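Local coordinates for protein CRISPR-associated endoribonuclease Cas6 1 (Methanocaldococcus jannaschii DSM 2661, PDB 5YI6) that probably cuts precursor CRISPR transcripts into CRISPR RNAs, acting as an RNA-binding endoribonuclease in an archaeal defence against viruses and plasmids, at residues F16-Y21 with V66-G71; Q61-V66 with Y80-S85; L151-S156 with L187-K192. One frame throughout, in Å; residues are numbered along the deposited sequence.

Contacts 1 and 2 belong to the N-terminal part of this Cas6 protein, contact 3 to the C-terminal part. Along the chain the segments of contacts 1 and 2 alternate; contact 3 follows both. The first two share Val-66 and strand 65-67, lie with centres 14 Å apart, and touch where Ile-19 CG1 packs on Ile-62 CD1 at 3.6 Å. Together they tie the small sheet of strands 17-20, 71-74 and 65-67 to strand 78-85 of the five-stranded sheet. Contact 3 packs a loop on strand 182-195 of the four-stranded C-terminal sheet, its centre 26 Å from contact 1 and 23 Å from contact 2, and so stands apart from the other two.

Contact 1: residues F16-Y21 with V66-G71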
loop_
_atom_site.group_PDB
_atom_site.type_symbol
_atom_site.label_atom_id
_atom_site.label_comp_id
_atom_site.label_asym_id
_atom_site.label_seq_id
_atom_site.Cartn_x
_atom_site.Cartn_y
_atom_site.Cartn_z
ATOM N N PHE A 16 18.458 10.906 13.345
ATOM C CA PHE A 16 17.830 10.606 14.632
ATOM C C PHE A 16 16.353 10.945 14.658
ATOM O O PHE A 16 15.780 11.087 15.725
ATOM C CB PHE A 16 18.543 11.305 15.815
ATOM C CG PHE A 16 20.050 11.158 15.777
ATOM C CD1 PHE A 16 20.641 9.897 15.901
ATOM C CD2 PHE A 16 20.867 12.259 15.552
ATOM C CE1 PHE A 16 22.034 9.745 15.853
ATOM C CE2 PHE A 16 22.265 12.114 15.482
ATOM C CZ PHE A 16 22.844 10.857 15.645
ATOM N N THR A 17 15.709 11.090 13.516
ATOM C CA THR A 17 14.292 11.488 13.533
ATOM C C THR A 17 13.400 10.304 13.888
ATOM O O THR A 17 13.606 9.199 13.400
ATOM C CB THR A 17 13.865 12.037 12.156
ATOM O OG1 THR A 17 14.607 13.226 11.864
ATOM C CG2 THR A 17 12.368 12.358 12.124
ATOM N N VAL A 18 12.356 10.540 14.686
ATOM C CA VAL A 18 11.389 9.485 15.014
ATOM C C VAL A 18 10.213 9.567 14.048
ATOM O O VAL A 18 9.637 10.643 13.859
ATOM C CB VAL A 18 10.892 9.594 16.465
ATOM C CG1 VAL A 18 9.777 8.560 16.706
ATOM C CG2 VAL A 18 12.048 9.385 17.450
ATOM N N ILE A 19 9.895 8.456 13.386
ATOM C CA ILE A 19 8.688 8.345 12.575
ATOM C C ILE A 19 7.608 7.721 13.462
ATOM O O ILE A 19 7.734 6.538 13.820
ATOM C CB ILE A 19 8.921 7.504 11.312
ATOM C CG1 ILE A 19 10.137 8.025 10.500
ATOM C CG2 ILE A 19 7.596 7.375 10.471
ATOM C CD1 ILE A 19 10.175 9.499 10.267
ATOM N N PRO A 20 6.555 8.464 13.815
ATOM C CA PRO A 20 5.542 7.945 14.750
ATOM C C PRO A 20 4.919 6.644 14.266
ATOM O O PRO A 20 4.791 6.399 13.065
ATOM C CB PRO A 20 4.487 9.061 14.779
ATOM C CG PRO A 20 5.189 10.279 14.334
ATOM C CD PRO A 20 6.237 9.819 13.341
ATOM N N TYR A 21 4.538 5.799 15.240
ATOM C CA TYR A 21 3.823 4.565 14.933
ATOM C C TYR A 21 2.533 4.844 14.174
ATOM O O TYR A 21 2.109 4.018 13.364
ATOM C CB TYR A 21 3.467 3.807 16.213
ATOM C CG TYR A 21 4.689 3.242 16.887
ATOM C CD1 TYR A 21 5.522 2.362 16.196
ATOM C CD2 TYR A 21 5.001 3.575 18.201
ATOM C CE1 TYR A 21 6.664 1.842 16.789
ATOM C CE2 TYR A 21 6.144 3.054 18.810
ATOM C CZ TYR A 21 6.963 2.191 18.089
ATOM O OH TYR A 21 8.099 1.642 18.654
ATOM N N VAL A 66 15.903 2.484 15.589
ATOM C CA VAL A 66 15.839 2.327 17.040
ATOM C C VAL A 66 14.380 2.391 17.461
ATOM O O VAL A 66 13.676 3.345 17.122
ATOM C CB VAL A 66 16.656 3.401 17.791
ATOM C CG1 VAL A 66 16.473 3.206 19.311
ATOM C CG2 VAL A 66 18.096 3.297 17.436
ATOM N N ILE A 67 13.928 1.386 18.205
ATOM C CA ILE A 67 12.553 1.366 18.686
ATOM C C ILE A 67 12.409 2.380 19.808
ATOM O O ILE A 67 13.172 2.361 20.778
ATOM C CB ILE A 67 12.166 -0.041 19.159
ATOM C CG1 ILE A 67 12.204 -1.008 17.973
ATOM C CG2 ILE A 67 10.820 -0.009 19.846
ATOM C CD1 ILE A 67 12.064 -2.459 18.360
ATOM N N ARG A 68 11.459 3.296 19.671
ATOM C CA ARG A 68 11.226 4.300 20.697
ATOM C C ARG A 68 9.790 4.201 21.169
ATOM O O ARG A 68 8.966 3.500 20.579
ATOM C CB ARG A 68 11.504 5.712 20.197
ATOM C CG ARG A 68 12.937 5.947 19.758
ATOM C CD ARG A 68 13.939 5.819 20.941
ATOM N NE ARG A 68 15.264 6.280 20.517
ATOM C CZ ARG A 68 16.379 6.137 21.243
ATOM N NH1 ARG A 68 16.343 5.531 22.422
ATOM N NH2 ARG A 68 17.538 6.590 20.776
ATOM N N LYS A 69 9.478 5.001 22.183
ATOM C CA LYS A 69 8.131 4.986 22.745
ATOM C C LYS A 69 7.094 5.429 21.711
ATOM O O LYS A 69 6.045 4.791 21.561
ATOM C CB LYS A 69 8.076 5.896 23.972
ATOM C CG LYS A 69 6.727 5.908 24.689
ATOM C CD LYS A 69 6.774 6.782 25.945
ATOM C CE LYS A 69 5.385 6.990 26.547
ATOM N NZ LYS A 69 5.400 7.961 27.684
ATOM N N GLU A 70 7.377 6.514 20.982
ATOM C CA GLU A 70 6.404 7.101 20.070
ATOM C C GLU A 70 6.514 6.603 18.637
ATOM O O GLU A 70 5.605 6.870 17.843
ATOM C CB GLU A 70 6.513 8.628 20.086
ATOM C CG GLU A 70 6.198 9.241 21.446
ATOM C CD GLU A 70 4.765 8.948 21.909
ATOM O OE1 GLU A 70 3.865 8.770 21.050
ATOM O OE2 GLU A 70 4.540 8.876 23.137
ATOM N N GLY A 71 7.585 5.905 18.279
ATOM C CA GLY A 71 7.744 5.449 16.909
ATOM C C GLY A 71 9.099 4.805 16.706
ATOM O O GLY A 71 9.778 4.414 17.670
#
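Tyr-21 lays its ring flat over Gly-71, and this pairing is at the centre of the contact. Gly-71 CA stands 3.4 Å from the centroid of the Tyr-21 ring and only 9° off its normal, a CH-pi contact over the middle of the face. On the opposite side of the same carbon sits Val-18, whose CG1, anti to the backbone N (chi1 174°), comes to 3.7 Å from Gly-71 CA. The glycine is thus clasped between an aromatic face and a methyl group, and having no side chain it can come as close as 4.0 Å, CA to CA, to Pro-20, its partner in an antiparallel non-hydrogen-bonded pair.

Two hydrogen bonds fix the tyrosine at both ends. Its backbone N gives a 3.0 Å bond to a lone pair of Glu-70 O. At the far end Tyr-21 OH donates to Arg-68 O at 2.8 Å, within the carbonyl plane. Lys-69 O lies at the ring edge, in plane, 3.3 Å from Tyr-21 CE2. The ring therefore spans the whole tight turn between strands 65-67 and 71-74, a turn closed from within by the bond from Arg-68 N to Gly-71 O. Arg-68 turns its guanidinium elsewhere, forming a salt bridge with Glu-73.

In the fold, strand 17-20 is an outer strand of a three-stranded antiparallel sheet with 71-74 in the middle and 65-67 beyond. Ile-19 is directed away from the turn, and its side chain touches Leu-60 and strand 109-118; Pro-20 O is hydrogen-bonded to His-23 ND1 at the start of helix 23-35.

Contact 2: residues Q61-V66 with Y80-S85; sequences QIRKRV and YLYISS. With PO4 (phosphate ion), chain G; PO4 (phosphate ion), chain H.
Gln-61 and Tyr-80 form an isolated antiparallel hydrogen-bonded pair, Gln-61 N to Tyr-80 O and Tyr-80 N to Gln-61 O both at 2.9 Å, after which segment 61-66 leaves strand 78-85. That strand belongs to the five-stranded antiparallel sheet of the N-terminal, RAMP-type (ferredoxin-like) half of Cas6. Beside the bridge, Arg-63 makes a stacked cation-pi contact with Tyr-80. The arginine, extended from CG to NE, crosses Tyr-80 at about a right angle and sets its guanidinium flat on the ring. The two centres are 3.7 Å apart and the planes only 7° out of parallel, with CZ over the ring centre and NE over the same face, nearest CE2.

Tyr-80 covers one face of the guanidinium; the N-H groups, which lie in the guanidinium plane, meet their partners at its edge. There NH1 and NH2 grip one phosphate ion through two separate oxygens, at 2.8 Å to O4 and 2.9 Å to O1 respectively. NH2 also has a salt bridge to Glu-8 on strand 5-12, so the cation is shared between two anions. Tyr-80 OH reaches past the stack and donates to O1 of a second phosphate ion at 2.7 Å. Lys-78 and Lys-117 add hydrogen bonds to phosphate here. The ions probably come from the crystallisation liquor, yet a basic patch that collects them is consistent with a surface able to meet the RNA backbone.

Two residues on, Tyr-82 presents its ring edge to Gln-61 CG, 3.7 Å from CE2 of Tyr-82. One water joins the two sides: it accepts from Arg-63 NE and lies 2.6 Å from Tyr-82 OH, in the plane of the Tyr-82 ring.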
loop_
_atom_site.group_PDB
_atom_site.type_symbol
_atom_site.label_atom_id
_atom_site.label_comp_id
_atom_site.label_asym_id
_atom_site.label_seq_id
_atom_site.Cartn_x
_atom_site.Cartn_y
_atom_site.Cartn_z
ATOM N N GLN A 61 9.417 2.705 5.645
ATOM C CA GLN A 61 10.299 1.655 6.125
ATOM C C GLN A 61 11.617 2.267 6.568
ATOM O O GLN A 61 12.192 3.087 5.852
ATOM C CB GLN A 61 10.588 0.622 5.024
ATOM C CG GLN A 61 9.289 0.027 4.371
ATOM C CD GLN A 61 8.528 -0.927 5.279
ATOM O OE1 GLN A 61 9.120 -1.852 5.837
ATOM N NE2 GLN A 61 7.191 -0.726 5.415
ATOM N N ILE A 62 12.122 1.830 7.718
ATOM C CA ILE A 62 13.384 2.338 8.254
ATOM C C ILE A 62 14.336 1.165 8.421
ATOM O O ILE A 62 13.962 0.146 9.012
ATOM C CB ILE A 62 13.191 3.059 9.598
ATOM C CG1 ILE A 62 12.242 4.239 9.428
ATOM C CG2 ILE A 62 14.593 3.451 10.228
ATOM C CD1 ILE A 62 11.932 4.933 10.725
ATOM N N ARG A 63 15.549 1.304 7.890
ATOM C CA ARG A 63 16.508 0.202 7.947
ATOM C C ARG A 63 17.439 0.320 9.147
ATOM O O ARG A 63 17.671 -0.672 9.834
ATOM C CB ARG A 63 17.330 0.146 6.674
ATOM C CG ARG A 63 16.477 -0.200 5.462
ATOM C CD ARG A 63 17.370 -0.151 4.240
ATOM N NE ARG A 63 16.544 -0.275 3.043
ATOM C CZ ARG A 63 17.008 -0.202 1.806
ATOM N NH1 ARG A 63 18.309 -0.020 1.599
ATOM N NH2 ARG A 63 16.161 -0.339 0.791
ATOM N N LYS A 64 17.970 1.507 9.398
ATOM C CA LYS A 64 18.859 1.737 10.549
ATOM C C LYS A 64 18.018 2.323 11.679
ATOM O O LYS A 64 17.864 3.536 11.811
ATOM C CB LYS A 64 20.012 2.629 10.135
ATOM C CG LYS A 64 20.962 1.897 9.223
ATOM C CD LYS A 64 22.131 2.763 8.831
ATOM C CE LYS A 64 22.777 3.385 10.044
ATOM N NZ LYS A 64 24.024 4.104 9.659
ATOM N N ARG A 65 17.461 1.449 12.499
ATOM C CA ARG A 65 16.311 1.823 13.308
ATOM C C ARG A 65 16.587 1.663 14.798
ATOM O O ARG A 65 17.408 0.846 15.212
ATOM C CB ARG A 65 15.099 0.993 12.909
ATOM C CG ARG A 65 15.299 -0.466 13.134
ATOM C CD ARG A 65 14.651 -1.288 12.032
ATOM N NE ARG A 65 13.273 -0.890 11.807
ATOM C CZ ARG A 65 12.260 -1.245 12.585
ATOM N NH1 ARG A 65 12.484 -1.995 13.662
ATOM N NH2 ARG A 65 11.022 -0.841 12.297
ATOM N N VAL A 66 15.903 2.484 15.589
ATOM C CA VAL A 66 15.839 2.327 17.040
ATOM C C VAL A 66 14.380 2.391 17.461
ATOM O O VAL A 66 13.676 3.345 17.122
ATOM C CB VAL A 66 16.656 3.401 17.791
ATOM C CG1 VAL A 66 16.473 3.206 19.311
ATOM C CG2 VAL A 66 18.096 3.297 17.436
ATOM N N TYR A 80 12.266 4.665 3.432
ATOM C CA TYR A 80 11.971 4.136 2.101
ATOM C C TYR A 80 10.466 3.986 1.977
ATOM O O TYR A 80 9.835 3.429 2.869
ATOM C CB TYR A 80 12.658 2.785 1.894
ATOM C CG TYR A 80 14.160 2.981 2.004
ATOM C CD1 TYR A 80 14.913 3.279 0.870
ATOM C CD2 TYR A 80 14.798 2.932 3.238
ATOM C CE1 TYR A 80 16.283 3.467 0.952
ATOM C CE2 TYR A 80 16.160 3.175 3.337
ATOM C CZ TYR A 80 16.885 3.423 2.192
ATOM O OH TYR A 80 18.240 3.627 2.259
ATOM N N LEU A 81 9.908 4.439 0.856
ATOM C CA LEU A 81 8.469 4.332 0.626
ATOM C C LEU A 81 8.285 3.564 -0.678
ATOM O O LEU A 81 8.778 3.992 -1.714
ATOM C CB LEU A 81 7.831 5.731 0.567
ATOM C CG LEU A 81 6.365 5.819 0.123
ATOM C CD1 LEU A 81 5.513 5.092 1.182
ATOM C CD2 LEU A 81 5.939 7.268 -0.054
ATOM N N TYR A 82 7.582 2.441 -0.632
ATOM C CA TYR A 82 7.351 1.631 -1.832
ATOM C C TYR A 82 5.989 2.008 -2.397
ATOM O O TYR A 82 5.030 2.144 -1.636
ATOM C CB TYR A 82 7.369 0.131 -1.506
ATOM C CG TYR A 82 8.716 -0.241 -0.962
ATOM C CD1 TYR A 82 9.717 -0.675 -1.812
ATOM C CD2 TYR A 82 9.036 -0.010 0.389
ATOM C CE1 TYR A 82 11.013 -0.953 -1.328
ATOM C CE2 TYR A 82 10.324 -0.283 0.881
ATOM C CZ TYR A 82 11.306 -0.750 0.007
ATOM O OH TYR A 82 12.591 -1.008 0.476
ATOM N N ILE A 83 5.912 2.169 -3.736
ATOM C CA ILE A 83 4.676 2.552 -4.416
ATOM C C ILE A 83 4.579 1.689 -5.663
ATOM O O ILE A 83 5.581 1.485 -6.354
ATOM C CB ILE A 83 4.650 4.038 -4.843
ATOM C CG1 ILE A 83 5.132 4.970 -3.716
ATOM C CG2 ILE A 83 3.228 4.418 -5.322
ATOM C CD1 ILE A 83 5.163 6.517 -4.084
ATOM N N SER A 84 3.388 1.167 -5.945
ATOM C CA SER A 84 3.286 0.277 -7.107
ATOM C C SER A 84 1.899 0.374 -7.730
ATOM O O SER A 84 0.910 0.701 -7.063
ATOM C CB SER A 84 3.574 -1.183 -6.754
ATOM O OG SER A 84 2.610 -1.680 -5.825
ATOM N N SER A 85 1.838 0.011 -9.014
ATOM C CA SER A 85 0.553 -0.017 -9.705
ATOM C C SER A 85 0.650 -0.983 -10.881
ATOM O O SER A 85 1.720 -1.096 -11.499
ATOM C CB SER A 85 0.171 1.384 -10.212
ATOM O OG SER A 85 -1.057 1.340 -10.948
HETATM P P PO4 G . 18.890 0.748 -2.002
HETATM O O1 PO4 G . 17.460 0.320 -1.771
HETATM O O2 PO4 G . 19.078 2.220 -2.005
HETATM O O3 PO4 G . 19.376 0.154 -3.287
HETATM O O4 PO4 G . 19.701 0.224 -0.826
HETATM P P PO4 H . 21.046 4.278 -0.167
HETATM O O1 PO4 H . 19.635 3.709 -0.039
HETATM O O2 PO4 H . 21.620 4.092 -1.554
HETATM O O3 PO4 H . 21.929 3.540 0.828
HETATM O O4 PO4 H . 21.005 5.760 0.152
HETATM O O HOH W 1 13.655 -0.758 2.865
#

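Contact 3: residues L151-S156 with L187-K192. With PO4 (phosphate ion), chain F.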
loop_
_atom_site.group_PDB
_atom_site.type_symbol
_atom_site.label_atom_id
_atom_site.label_comp_id
_atom_site.label_asym_id
_atom_site.label_seq_id
_atom_site.Cartn_x
_atom_site.Cartn_y
_atom_site.Cartn_z
ATOM N N LEU A 151 -12.852 -7.760 8.437
ATOM C CA LEU A 151 -12.439 -9.152 8.372
ATOM C C LEU A 151 -10.939 -9.293 8.595
ATOM O O LEU A 151 -10.132 -8.535 8.034
ATOM C CB LEU A 151 -12.791 -9.739 7.009
ATOM C CG LEU A 151 -14.299 -9.788 6.735
ATOM C CD1 LEU A 151 -14.565 -10.144 5.280
ATOM C CD2 LEU A 151 -14.948 -10.788 7.708
ATOM N N LEU A 152 -10.568 -10.287 9.419
ATOM C CA LEU A 152 -9.196 -10.707 9.676
ATOM C C LEU A 152 -9.060 -12.187 9.327
ATOM O O LEU A 152 -10.089 -12.871 9.210
ATOM C CB LEU A 152 -8.865 -10.462 11.151
ATOM C CG LEU A 152 -9.076 -8.996 11.560
ATOM C CD1 LEU A 152 -8.958 -8.852 13.078
ATOM C CD2 LEU A 152 -8.068 -8.089 10.830
ATOM N N PRO A 153 -7.838 -12.737 9.203
ATOM C CA PRO A 153 -7.708 -14.138 8.761
ATOM C C PRO A 153 -8.407 -15.164 9.634
ATOM O O PRO A 153 -8.692 -16.266 9.147
ATOM C CB PRO A 153 -6.188 -14.364 8.751
ATOM C CG PRO A 153 -5.639 -13.002 8.443
ATOM C CD PRO A 153 -6.522 -12.053 9.215
ATOM N N ASN A 154 -8.688 -14.856 10.894
ATOM C CA ASN A 154 -9.417 -15.820 11.696
ATOM C C ASN A 154 -10.925 -15.756 11.473
ATOM O O ASN A 154 -11.642 -16.566 12.069
ATOM C CB ASN A 154 -9.070 -15.670 13.187
ATOM C CG ASN A 154 -9.295 -14.267 13.738
ATOM O OD1 ASN A 154 -9.545 -13.318 13.025
ATOM N ND2 ASN A 154 -9.207 -14.155 15.045
ATOM N N ASN A 155 -11.419 -14.844 10.629
ATOM C CA ASN A 155 -12.823 -14.850 10.208
ATOM C C ASN A 155 -13.040 -15.826 9.055
ATOM O O ASN A 155 -12.254 -15.885 8.105
ATOM C CB ASN A 155 -13.267 -13.456 9.762
ATOM C CG ASN A 155 -13.378 -12.477 10.907
ATOM O OD1 ASN A 155 -12.610 -11.489 11.017
ATOM N ND2 ASN A 155 -14.375 -12.706 11.758
ATOM N N SER A 156 -14.136 -16.580 9.123
ATOM C CA SER A 156 -14.395 -17.580 8.094
ATOM C C SER A 156 -14.569 -16.946 6.715
ATOM O O SER A 156 -14.228 -17.562 5.701
ATOM C CB SER A 156 -15.645 -18.401 8.463
ATOM O OG SER A 156 -16.765 -17.536 8.535
ATOM N N LEU A 187 0.569 -17.825 7.169
ATOM C CA LEU A 187 1.569 -18.354 8.083
ATOM C C LEU A 187 1.562 -17.613 9.402
ATOM O O LEU A 187 1.839 -18.214 10.449
ATOM C CB LEU A 187 2.962 -18.255 7.468
ATOM C CG LEU A 187 3.085 -18.923 6.104
ATOM C CD1 LEU A 187 4.472 -18.773 5.595
ATOM C CD2 LEU A 187 2.689 -20.405 6.208
ATOM N N LYS A 188 1.233 -16.327 9.370
ATOM C CA LYS A 188 1.264 -15.529 10.589
ATOM C C LYS A 188 0.453 -14.266 10.351
ATOM O O LYS A 188 0.480 -13.725 9.246
ATOM C CB LYS A 188 2.718 -15.189 10.946
ATOM C CG LYS A 188 2.927 -14.302 12.159
ATOM C CD LYS A 188 4.385 -13.811 12.182
ATOM C CE LYS A 188 4.688 -12.963 13.422
ATOM N NZ LYS A 188 6.148 -12.676 13.588
ATOM N N PHE A 189 -0.261 -13.796 11.372
ATOM C CA PHE A 189 -0.930 -12.502 11.240
ATOM C C PHE A 189 -1.068 -11.840 12.600
ATOM O O PHE A 189 -1.106 -12.505 13.634
ATOM C CB PHE A 189 -2.301 -12.613 10.539
ATOM C CG PHE A 189 -3.466 -12.831 11.467
ATOM C CD1 PHE A 189 -4.174 -11.752 11.983
ATOM C CD2 PHE A 189 -3.868 -14.116 11.798
ATOM C CE1 PHE A 189 -5.263 -11.956 12.837
ATOM C CE2 PHE A 189 -4.956 -14.326 12.649
ATOM C CZ PHE A 189 -5.651 -13.251 13.158
ATOM N N ARG A 190 -1.114 -10.515 12.580
ATOM C CA ARG A 190 -1.296 -9.676 13.758
ATOM C C ARG A 190 -2.295 -8.597 13.368
ATOM O O ARG A 190 -2.104 -7.931 12.332
ATOM C CB ARG A 190 0.010 -9.022 14.223
ATOM C CG ARG A 190 1.104 -10.006 14.562
ATOM C CD ARG A 190 0.782 -10.728 15.859
ATOM N NE ARG A 190 1.870 -11.614 16.291
ATOM C CZ ARG A 190 1.990 -12.896 15.946
ATOM N NH1 ARG A 190 1.091 -13.472 15.154
ATOM N NH2 ARG A 190 3.013 -13.607 16.398
ATOM N N PRO A 191 -3.331 -8.355 14.162
ATOM C CA PRO A 191 -4.221 -7.238 13.850
ATOM C C PRO A 191 -3.558 -5.913 14.179
ATOM O O PRO A 191 -2.787 -5.799 15.130
ATOM C CB PRO A 191 -5.436 -7.489 14.752
ATOM C CG PRO A 191 -4.861 -8.197 15.913
ATOM C CD PRO A 191 -3.795 -9.107 15.340
ATOM N N LYS A 192 -3.873 -4.893 13.382
ATOM C CA LYS A 192 -3.322 -3.556 13.566
ATOM C C LYS A 192 -4.449 -2.539 13.507
ATOM O O LYS A 192 -5.258 -2.570 12.576
ATOM C CB LYS A 192 -2.286 -3.220 12.486
ATOM C CG LYS A 192 -1.085 -4.113 12.533
ATOM C CD LYS A 192 -0.270 -3.766 13.779
ATOM C CE LYS A 192 0.954 -4.659 13.937
ATOM N NZ LYS A 192 1.801 -4.175 15.067
HETATM P P PO4 F . -16.541 -16.161 12.043
HETATM O O1 PO4 F . -17.763 -16.821 11.428
HETATM O O2 PO4 F . -16.335 -14.850 11.319
HETATM O O3 PO4 F . -15.325 -17.059 11.867
HETATM O O4 PO4 F . -16.768 -15.877 13.508
#
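Chi1 of Phe-189, at 91° well off a staggered position, swings its CG toward the loop and Pro-153; chi1 of Asn-154 (55°) holds that residue's CG between its own backbone N and carbonyl carbon, near Phe-189 CZ. Pro-153 and Phe-189 approach tip to tip. The proline covers one face of the ring with CB, CG and CD: CD comes to 3.6 Å from Phe-189 CD1, in a CH-pi contact over the face but offset toward the rim, and CG lies 3.7 Å from Phe-189 CG. The Asn-154 amide meets the ring obliquely, its plane 58° from the ring's and its CG 3.8 Å from Phe-189 CZ. A looser apolar touch flanks these, Leu-152 CD1 against Pro-191 CB at 4.1 Å.

The loop presents these groups as a type I beta turn from Leu-152 to Asn-155, closed by the bond from Asn-155 N to Leu-152 O. Asn-155 locks it further, OD1 offering a lone pair to Leu-152 N at 2.9 Å. Its ND2, also bonded to Tyr-149 OH, donates to O2 of a phosphate ion at 2.9 Å, and Ser-156 N binds O3 of the same ion, which probably came from the crystallisation liquor.

This is surface packing between a loop and a sheet. The turn links strand 145-150 to helix 158-174, whose Phe-158 touches Pro-153. Strand 182-195 is an outer strand of the four-stranded sheet, and its neighbour 201-213 brings Ser-205 against Leu-152 and Pro-153.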